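Local structure of processed glycerol phosphate lipoteichoic acid synthase 2 (Bacillus subtilis, 2W8D) at residues Phe76-Gln81 against Glu342-Arg347; Glu88-Asn93 against Gly309-Ala314. The protein is a magnesium-binding enzyme of the sulfatase family, built on the fold shared by the alkaline phosphatase clan. All coordinates share one frame; numbering follows the deposited sequence.

Contact 1. Residues Phe76-Gln81 against Glu342-Arg347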
loop_
_atom_site.group_PDB
_atom_site.type_symbol
_atom_site.label_atom_id
_atom_site.label_comp_id
_atom_site.label_asym_id
_atom_site.label_seq_id
_atom_site.Cartn_x
_atom_site.Cartn_y
_atom_site.Cartn_z
ATOM N N PHE A 76 7.916 3.144 -2.756
ATOM C CA PHE A 76 7.235 3.768 -3.858
ATOM C C PHE A 76 5.895 3.085 -4.161
ATOM O O PHE A 76 5.806 1.850 -4.190
ATOM C CB PHE A 76 8.149 3.731 -5.109
ATOM C CG PHE A 76 9.413 4.560 -4.960
ATOM C CD1 PHE A 76 9.500 5.838 -5.532
ATOM C CD2 PHE A 76 10.516 4.068 -4.242
ATOM C CE1 PHE A 76 10.663 6.625 -5.377
ATOM C CE2 PHE A 76 11.680 4.843 -4.090
ATOM C CZ PHE A 76 11.746 6.119 -4.658
ATOM N N HIS A 77 4.866 3.876 -4.467
ATOM C CA HIS A 77 3.643 3.262 -5.027
ATOM C C HIS A 77 3.916 2.757 -6.464
ATOM O O HIS A 77 4.732 3.316 -7.181
ATOM C CB HIS A 77 2.454 4.224 -4.987
ATOM C CG HIS A 77 2.472 5.241 -6.083
ATOM N ND1 HIS A 77 1.882 5.015 -7.314
ATOM C CD2 HIS A 77 3.019 6.481 -6.143
ATOM C CE1 HIS A 77 2.065 6.073 -8.084
ATOM N NE2 HIS A 77 2.766 6.969 -7.404
ATOM N N GLN A 78 3.239 1.695 -6.877
ATOM C CA GLN A 78 3.456 1.164 -8.217
ATOM C C GLN A 78 2.149 1.095 -8.996
ATOM O O GLN A 78 2.026 0.285 -9.918
ATOM C CB GLN A 78 4.129 -0.218 -8.134
ATOM C CG GLN A 78 5.505 -0.197 -7.417
ATOM C CD GLN A 78 6.044 -1.574 -7.186
ATOM O OE1 GLN A 78 5.461 -2.358 -6.419
ATOM N NE2 GLN A 78 7.144 -1.909 -7.866
ATOM N N THR A 79 1.199 1.955 -8.635
ATOM C CA THR A 79 -0.137 1.944 -9.186
ATOM C C THR A 79 -0.227 2.539 -10.575
ATOM O O THR A 79 0.663 3.301 -11.014
ATOM C CB THR A 79 -1.167 2.700 -8.272
ATOM O OG1 THR A 79 -0.843 4.085 -8.229
ATOM C CG2 THR A 79 -1.210 2.117 -6.826
ATOM N N GLY A 80 -1.302 2.157 -11.269
ATOM C CA GLY A 80 -1.667 2.735 -12.567
ATOM C C GLY A 80 -3.080 3.317 -12.446
ATOM O O GLY A 80 -3.447 3.961 -11.416
ATOM N N GLN A 81 -3.912 3.057 -13.431
ATOM C CA GLN A 81 -5.245 3.692 -13.403
ATOM C C GLN A 81 -6.271 3.201 -12.366
ATOM O O GLN A 81 -7.278 3.858 -12.143
ATOM C CB GLN A 81 -5.841 3.747 -14.787
ATOM C CG GLN A 81 -4.873 4.447 -15.789
ATOM C CD GLN A 81 -5.443 4.492 -17.206
ATOM O OE1 GLN A 81 -5.883 3.480 -17.757
ATOM N NE2 GLN A 81 -5.450 5.681 -17.781
ATOM N N GLU A 342 16.536 -3.909 -5.120
ATOM C CA GLU A 342 16.203 -2.504 -4.917
ATOM C C GLU A 342 15.951 -1.730 -6.196
ATOM O O GLU A 342 15.860 -0.513 -6.170
ATOM C CB GLU A 342 17.295 -1.829 -4.112
ATOM C CG GLU A 342 17.300 -2.298 -2.666
ATOM C CD GLU A 342 18.235 -1.502 -1.783
ATOM O OE1 GLU A 342 19.325 -2.023 -1.458
ATOM O OE2 GLU A 342 17.887 -0.362 -1.422
ATOM N N VAL A 343 15.814 -2.431 -7.310
ATOM C CA VAL A 343 15.489 -1.818 -8.569
ATOM C C VAL A 343 13.948 -1.888 -8.658
ATOM O O VAL A 343 13.393 -2.964 -8.838
ATOM C CB VAL A 343 16.158 -2.582 -9.747
ATOM C CG1 VAL A 343 15.903 -1.880 -11.042
ATOM C CG2 VAL A 343 17.705 -2.725 -9.534
ATOM N N ILE A 344 13.272 -0.741 -8.521
ATOM C CA ILE A 344 11.832 -0.728 -8.266
ATOM C C ILE A 344 11.077 -0.367 -9.527
ATOM O O ILE A 344 11.150 0.762 -9.986
ATOM C CB ILE A 344 11.429 0.232 -7.109
ATOM C CG1 ILE A 344 12.353 0.099 -5.872
ATOM C CG2 ILE A 344 9.996 -0.006 -6.679
ATOM C CD1 ILE A 344 12.488 -1.298 -5.344
ATOM N N PRO A 345 10.351 -1.330 -10.112
ATOM C CA PRO A 345 9.558 -0.944 -11.295
ATOM C C PRO A 345 8.415 -0.020 -10.940
ATOM O O PRO A 345 7.842 -0.118 -9.834
ATOM C CB PRO A 345 8.960 -2.267 -11.792
ATOM C CG PRO A 345 9.737 -3.335 -11.142
ATOM C CD PRO A 345 10.305 -2.783 -9.850
ATOM N N PHE A 346 8.101 0.851 -11.894
ATOM C CA PHE A 346 6.833 1.579 -11.982
ATOM C C PHE A 346 5.947 0.876 -13.002
ATOM O O PHE A 346 6.447 0.215 -13.928
ATOM C CB PHE A 346 7.091 3.001 -12.473
ATOM C CG PHE A 346 7.679 3.902 -11.446
ATOM C CD1 PHE A 346 8.127 3.402 -10.224
ATOM C CD2 PHE A 346 7.797 5.275 -11.700
ATOM C CE1 PHE A 346 8.708 4.259 -9.244
ATOM C CE2 PHE A 346 8.359 6.135 -10.744
ATOM C CZ PHE A 346 8.806 5.620 -9.503
ATOM N N ARG A 347 4.632 1.002 -12.862
ATOM C CA ARG A 347 3.731 0.320 -13.801
ATOM C C ARG A 347 4.009 0.667 -15.305
ATOM O O ARG A 347 3.868 -0.180 -16.184
ATOM C CB ARG A 347 2.238 0.553 -13.435
ATOM C CG ARG A 347 1.265 -0.377 -14.179
ATOM C CD ARG A 347 2.119 -1.362 -14.985
ATOM N NE ARG A 347 1.614 -2.688 -14.913
ATOM C CZ ARG A 347 1.981 -3.691 -15.681
ATOM N NH1 ARG A 347 2.907 -3.545 -16.617
ATOM N NH2 ARG A 347 1.372 -4.847 -15.500
HETATM O O HOH W 1 3.413 3.019 -11.241
#
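Gln78 NE2 donates to Pro345 O at 2.8 Å, with an N-H...O angle of 161°, and has a weak second link to Tyr96 OH. The donor lies slightly tilted from the carbonyl plane, and the oxygen sits close to the plane of the amide. OE1 accepts from Val311 N, so both ends of the amide are engaged and its flip state is fixed; one buried glutamine thereby ties a loop to two other parts of the fold. The first torsion sets CG beside the backbone N (chi1 -60°), and the second carries CD on extended (chi2 172°). NE2 lies 3.6 Å from Ile344 CG2, the two side chains crossing at about a right angle.

Phe76 CD1 approaches the edge of the Phe346 ring, near its plane, 4.0 Å from CZ. Toward the other end of the contact, Arg347 lays its CB 3.5 Å from Gln78 O. Beyond CB its chain bends away, and the guanidinium finds its salt bridge with Asp393 and a bond to Pro97 O. Water 1 closes this end, donating to Thr79 O at 2.8 Å and accepting from Arg347 N. Within the loop, His77 ND1 and Thr79 OG1 share a hydrogen bond of 3.0 Å.

The two segments run in nearly the same direction. Residues 76-81 leave strand 70-76 on the way to helix 86-93, and Thr79 touches both that helix and His259, a magnesium ligand. Strand 344-345 edges the C-terminal five-stranded antiparallel sheet; Ile352 of its neighbour, strand 351-352, packs on Phe76, Ile344 and Phe346, and helix 380-397 lies against Pro345.

Contact 2. Residues Glu88-Asn93 against Gly309-Ala314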
loop_
_atom_site.group_PDB
_atom_site.type_symbol
_atom_site.label_atom_id
_atom_site.label_comp_id
_atom_site.label_asym_id
_atom_site.label_seq_id
_atom_site.Cartn_x
_atom_site.Cartn_y
_atom_site.Cartn_z
ATOM N N GLU A 88 -4.380 -1.877 -3.318
ATOM C CA GLU A 88 -4.957 -3.046 -2.565
ATOM C C GLU A 88 -4.637 -4.370 -3.265
ATOM O O GLU A 88 -4.337 -5.388 -2.615
ATOM C CB GLU A 88 -6.487 -2.974 -2.417
ATOM C CG GLU A 88 -7.009 -1.773 -1.682
ATOM C CD GLU A 88 -8.520 -1.875 -1.516
ATOM O OE1 GLU A 88 -8.985 -2.880 -0.900
ATOM O OE2 GLU A 88 -9.222 -0.964 -2.030
ATOM N N PHE A 89 -4.699 -4.371 -4.587
ATOM C CA PHE A 89 -4.408 -5.595 -5.333
ATOM C C PHE A 89 -2.992 -6.119 -5.088
ATOM O O PHE A 89 -2.771 -7.318 -4.946
ATOM C CB PHE A 89 -4.579 -5.360 -6.846
ATOM C CG PHE A 89 -4.405 -6.614 -7.664
ATOM C CD1 PHE A 89 -5.377 -7.604 -7.640
ATOM C CD2 PHE A 89 -3.260 -6.799 -8.459
ATOM C CE1 PHE A 89 -5.242 -8.760 -8.420
ATOM C CE2 PHE A 89 -3.096 -7.963 -9.223
ATOM C CZ PHE A 89 -4.098 -8.945 -9.200
HETATM N N MSE A 90 -2.049 -5.193 -5.040
HETATM C CA MSE A 90 -0.656 -5.510 -4.772
HETATM C C MSE A 90 -0.403 -5.969 -3.331
HETATM O O MSE A 90 0.410 -6.879 -3.144
HETATM C CB MSE A 90 0.227 -4.331 -5.163
HETATM C CG MSE A 90 0.326 -4.231 -6.676
HETATM SE SE MSE A 90 1.526 -2.796 -7.268
HETATM C CE MSE A 90 0.283 -1.321 -7.129
HETATM N N MSE A 91 -1.098 -5.368 -2.346
HETATM C CA MSE A 91 -0.979 -5.779 -0.937
HETATM C C MSE A 91 -1.423 -7.214 -0.794
HETATM O O MSE A 91 -0.797 -7.966 -0.076
HETATM C CB MSE A 91 -1.841 -4.940 0.027
HETATM C CG MSE A 91 -1.538 -3.462 0.055
HETATM SE SE MSE A 91 0.312 -3.058 0.559
HETATM C CE MSE A 91 0.761 -1.783 -0.852
ATOM N N GLU A 92 -2.516 -7.585 -1.462
ATOM C CA GLU A 92 -3.059 -8.953 -1.318
ATOM C C GLU A 92 -2.396 -9.974 -2.234
ATOM O O GLU A 92 -2.491 -11.146 -1.965
ATOM C CB GLU A 92 -4.582 -9.024 -1.537
ATOM C CG GLU A 92 -5.512 -8.108 -0.713
ATOM C CD GLU A 92 -4.982 -7.680 0.644
ATOM O OE1 GLU A 92 -4.323 -8.474 1.337
ATOM O OE2 GLU A 92 -5.243 -6.536 1.043
ATOM N N ASN A 93 -1.736 -9.552 -3.315
ATOM C CA ASN A 93 -1.288 -10.544 -4.310
ATOM C C ASN A 93 0.176 -10.567 -4.673
ATOM O O ASN A 93 0.645 -11.570 -5.186
ATOM C CB ASN A 93 -2.119 -10.438 -5.585
ATOM C CG ASN A 93 -3.548 -10.753 -5.339
ATOM O OD1 ASN A 93 -3.898 -11.916 -5.197
ATOM N ND2 ASN A 93 -4.408 -9.716 -5.266
ATOM N N GLY A 309 8.946 -1.290 -3.335
ATOM C CA GLY A 309 7.646 -0.878 -3.883
ATOM C C GLY A 309 6.467 -1.639 -3.284
ATOM O O GLY A 309 6.662 -2.556 -2.500
ATOM N N ASP A 310 5.246 -1.240 -3.630
ATOM C CA ASP A 310 4.032 -1.915 -3.172
ATOM C C ASP A 310 4.074 -3.445 -3.163
ATOM O O ASP A 310 3.554 -4.018 -2.226
ATOM C CB ASP A 310 2.832 -1.529 -4.050
ATOM C CG ASP A 310 2.333 -0.161 -3.773
ATOM O OD1 ASP A 310 2.450 0.314 -2.597
ATOM O OD2 ASP A 310 1.851 0.454 -4.752
ATOM N N VAL A 311 4.639 -4.094 -4.205
ATOM C CA VAL A 311 4.589 -5.568 -4.345
ATOM C C VAL A 311 5.475 -6.268 -3.292
ATOM O O VAL A 311 5.375 -7.491 -3.075
ATOM C CB VAL A 311 4.970 -6.060 -5.784
ATOM C CG1 VAL A 311 3.895 -5.655 -6.853
ATOM C CG2 VAL A 311 6.343 -5.584 -6.178
ATOM N N ASP A 312 6.335 -5.487 -2.638
ATOM C CA ASP A 312 7.199 -6.022 -1.598
ATOM C C ASP A 312 6.516 -6.161 -0.231
ATOM O O ASP A 312 7.028 -6.867 0.622
ATOM C CB ASP A 312 8.462 -5.166 -1.436
ATOM C CG ASP A 312 9.243 -4.994 -2.732
ATOM O OD1 ASP A 312 9.175 -5.864 -3.617
ATOM O OD2 ASP A 312 9.983 -4.005 -2.834
ATOM N N VAL A 313 5.382 -5.499 -0.012
ATOM C CA VAL A 313 4.746 -5.524 1.317
ATOM C C VAL A 313 4.280 -6.915 1.771
ATOM O O VAL A 313 4.568 -7.334 2.901
ATOM C CB VAL A 313 3.600 -4.483 1.459
ATOM C CG1 VAL A 313 3.066 -4.417 2.912
ATOM C CG2 VAL A 313 4.081 -3.125 1.077
ATOM N N ALA A 314 3.596 -7.629 0.895
ATOM C CA ALA A 314 2.949 -8.899 1.257
ATOM C C ALA A 314 3.932 -9.952 1.776
ATOM O O ALA A 314 3.651 -10.570 2.798
ATOM C CB ALA A 314 2.093 -9.464 0.085
HETATM O O HOH W 2 2.389 -6.437 -1.478
#
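Met91, Met90 and Asp310 carry most of this interface, an example of two selenomethionine side chains closing round a carboxylate. Each brings its methyl to a different oxygen of Asp310: Met91 CE lies 3.2 Å from OD1, and Met90 CE lies 3.4 Å from OD2. These are close van der Waals contacts; the strong partner of the buried carboxylate is the backbone N of Gln78, which bonds to OD2.

Behind the methyls, the selenium atoms fill the apolar part of the contact. Met90 SE packs 3.7 Å from Val311 CG1 and equally near Asp310 CB. Met91, bent at chi2 (-59°), which swings its SE round from an extended course, sets that atom against Val313, 3.7 Å from CB. The methyl of Ala314 also comes close, its CB 3.3 Å from the backbone Met91 O.

A water, water 2, joins the two segments. It donates to Met90 O at 2.6 Å and to Asp310 O, and accepts from Ala314 N at 2.9 Å, bridging a pair four residues apart where a helical bond would otherwise run.

Helix 86-93 thus meets the start of helix 313-320 beside the large mixed sheet: Met91 rests on Tyr256 and Val313 on Val254 of strand 251-257, while helix 115-118 adds Val115 beside Ala314.

The centres of contacts 1 and 2 lie about 11 Å apart, and the two touch through Gln78, whose neighbours Asp310 and Val311 belong to contact 2. Along the chain the order is 76-81, 88-93, 309-314, 342-347, so contact 2 is nested inside the loop closed by contact 1. Strands 70-76 and 308-309, parallel partners in the mixed sheet, lead into 76-81 and 309-314 respectively. Segments 76-81 and 88-93 come before and after Thr84, the phosphothreonine of the magnesium site. The contacts join these segments to the mixed sheet and, through strand 344-345, to the C-terminal antiparallel sheet, which may steady the chain around that site.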